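Long-range contact in galactofuranose-binding protein YtfQ (Escherichia coli, PDB 2VK2), which binds alpha- and beta-galactofuranose in the periplasm and serves as the solute-binding component of the YtfQRT-YjfF ABC transporter: residues A[66-72]-A[91-95]. Numbering follows the deposited sequence.
Sequences PVVATGW and RSIDV. With GZL (beta-D-galactofuranose), chain B.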
# COMPACT_ATOMS: atom_id res chain seq x y z
N PRO A 66 1.68 -9.73 -4.42
CA PRO A 66 1.61 -10.81 -3.43
C PRO A 66 1.01 -10.37 -2.10
O PRO A 66 1.57 -9.52 -1.43
CB PRO A 66 3.08 -11.21 -3.26
CG PRO A 66 3.84 -9.98 -3.57
CD PRO A 66 3.06 -9.25 -4.62
N VAL A 67 -0.12 -10.96 -1.72
CA VAL A 67 -0.87 -10.46 -0.56
C VAL A 67 -0.02 -10.50 0.71
O VAL A 67 -0.03 -9.54 1.49
CB VAL A 67 -2.21 -11.21 -0.36
CG1 VAL A 67 -2.00 -12.70 -0.12
CG2 VAL A 67 -3.02 -10.58 0.76
N VAL A 68 0.73 -11.59 0.90
CA VAL A 68 1.70 -11.72 1.98
C VAL A 68 3.05 -12.12 1.40
O VAL A 68 3.13 -12.49 0.23
CB VAL A 68 1.25 -12.75 3.04
CG1 VAL A 68 -0.07 -12.31 3.68
CG2 VAL A 68 1.12 -14.14 2.43
N ALA A 69 4.11 -12.04 2.20
CA ALA A 69 5.47 -12.23 1.70
C ALA A 69 5.91 -13.69 1.62
O ALA A 69 6.85 -14.02 0.89
CB ALA A 69 6.45 -11.45 2.56
N THR A 70 5.24 -14.55 2.39
CA THR A 70 5.61 -15.96 2.54
C THR A 70 4.81 -16.86 1.61
O THR A 70 3.74 -16.47 1.13
CB THR A 70 5.32 -16.43 3.99
OG1 THR A 70 3.95 -16.14 4.31
CG2 THR A 70 6.23 -15.72 4.97
N GLY A 71 5.34 -18.05 1.36
CA GLY A 71 4.58 -19.13 0.72
C GLY A 71 4.52 -19.16 -0.80
O GLY A 71 3.69 -19.87 -1.35
N TRP A 72 5.40 -18.42 -1.48
CA TRP A 72 5.34 -18.32 -2.94
C TRP A 72 6.28 -19.25 -3.71
O TRP A 72 6.14 -19.39 -4.92
CB TRP A 72 5.60 -16.88 -3.38
CG TRP A 72 4.53 -15.96 -2.91
CD1 TRP A 72 4.56 -15.18 -1.80
CD2 TRP A 72 3.25 -15.75 -3.52
NE1 TRP A 72 3.39 -14.48 -1.68
CE2 TRP A 72 2.56 -14.81 -2.72
CE3 TRP A 72 2.62 -16.26 -4.66
CZ2 TRP A 72 1.28 -14.37 -3.02
CZ3 TRP A 72 1.34 -15.81 -4.97
CH2 TRP A 72 0.68 -14.88 -4.15
N ARG A 91 3.77 -5.16 -3.57
CA ARG A 91 4.28 -5.89 -2.36
C ARG A 91 5.41 -6.84 -2.78
O ARG A 91 5.50 -7.18 -3.90
CB ARG A 91 3.17 -6.68 -1.68
CG ARG A 91 1.96 -5.76 -1.25
CD ARG A 91 0.99 -6.50 -0.39
NE ARG A 91 -0.17 -5.57 -0.10
CZ ARG A 91 -1.33 -5.94 0.38
NH1 ARG A 91 -1.59 -7.17 0.78
NH2 ARG A 91 -2.31 -5.07 0.48
N SER A 92 6.18 -7.19 -1.77
CA SER A 92 7.37 -8.01 -1.98
C SER A 92 7.20 -9.39 -1.36
O SER A 92 6.31 -9.63 -0.56
CB SER A 92 8.59 -7.32 -1.37
OG SER A 92 8.87 -6.09 -2.03
N ILE A 93 8.09 -10.31 -1.75
CA ILE A 93 8.11 -11.64 -1.18
C ILE A 93 9.45 -11.91 -0.52
O ILE A 93 10.45 -11.25 -0.82
CB ILE A 93 7.79 -12.74 -2.23
CG1 ILE A 93 8.89 -12.85 -3.29
CG2 ILE A 93 6.43 -12.46 -2.88
CD1 ILE A 93 8.64 -13.95 -4.31
N ASP A 94 9.43 -12.86 0.40
CA ASP A 94 10.63 -13.29 1.11
C ASP A 94 11.01 -14.68 0.61
O ASP A 94 10.45 -15.68 1.07
CB ASP A 94 10.39 -13.28 2.62
CG ASP A 94 11.65 -13.53 3.43
OD1 ASP A 94 12.77 -13.29 2.91
OD2 ASP A 94 11.53 -13.95 4.59
N VAL A 95 11.92 -14.73 -0.35
CA VAL A 95 12.43 -16.00 -0.87
C VAL A 95 13.95 -15.94 -0.93
O VAL A 95 14.53 -14.87 -1.13
CB VAL A 95 11.89 -16.32 -2.29
CG1 VAL A 95 10.38 -16.48 -2.25
CG2 VAL A 95 12.30 -15.25 -3.29
C6 GZL B . 0.91 -0.70 -1.41
C5 GZL B . 0.11 -1.69 -0.97
C4 GZL B . -1.11 -1.46 -0.10
C3 GZL B . -1.72 -0.09 0.06
C2 GZL B . -3.04 -0.16 -0.07
O6 GZL B . 1.99 -0.96 -2.16
O5 GZL B . 0.43 -2.96 -1.23
O4 GZL B . -2.21 -2.25 -0.57
O3 GZL B . -1.00 0.98 0.37
C1 GZL B . -3.45 -1.53 -0.45
O2 GZL B . -3.94 0.82 0.08
O1 GZL B . -4.27 -2.14 0.55
O HOH W 1 3.76 -9.19 0.65
O HOH W 2 7.48 -16.45 -0.50
O HOH W 3 8.72 -17.65 1.67
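A69 and I93 bring the two loops closest, their CA atoms 4.0 Å apart, and a nearly straight hydrogen bond (174° at the hydrogen) from D94 N to A69 O joins the backbones there. Toward the sugar, a bridging water donates to both P66 O and S92 O. With CG1 between the backbone N and the carbonyl carbon (chi1 67°), I93 CG2 is left anti to that carbon and touches both P66 CB at 3.6 Å and W72 CD1 at 3.5 Å, while P66 CB lies over one face of the indole, offset toward its rim. The indole is fixed from its own loop: W72 NE1 donates to V68 O (2.8 Å), which lies close to the ring plane.

R91 carries the contact into the pocket. Its chain, extended from CG to NE, runs past P66 O, which is 3.2 Å from CD. At the guanidinium edge NH1 donates at 2.9 Å to a lone pair of V67 O, which lies 11° out of the guanidinium plane. Two other N-H groups bond galactofuranose: NE to O5 (2.9 Å) and NH2 to O4 (3.0 Å). Replacing R91 with a leucine would probably leave V67 O without this donor and galactofuranose without two of its hydrogen bonds.

These loops follow strands 61-64 and 86-89, neighbours in one parallel sheet of this two-lobed periplasmic binding protein. Since one planar group bonds both V67 O and the sugar, the carbonyl is placed as a second-shell partner, consistent with limiting guanidinium rotation and keeping NE and NH2 turned to galactofuranose.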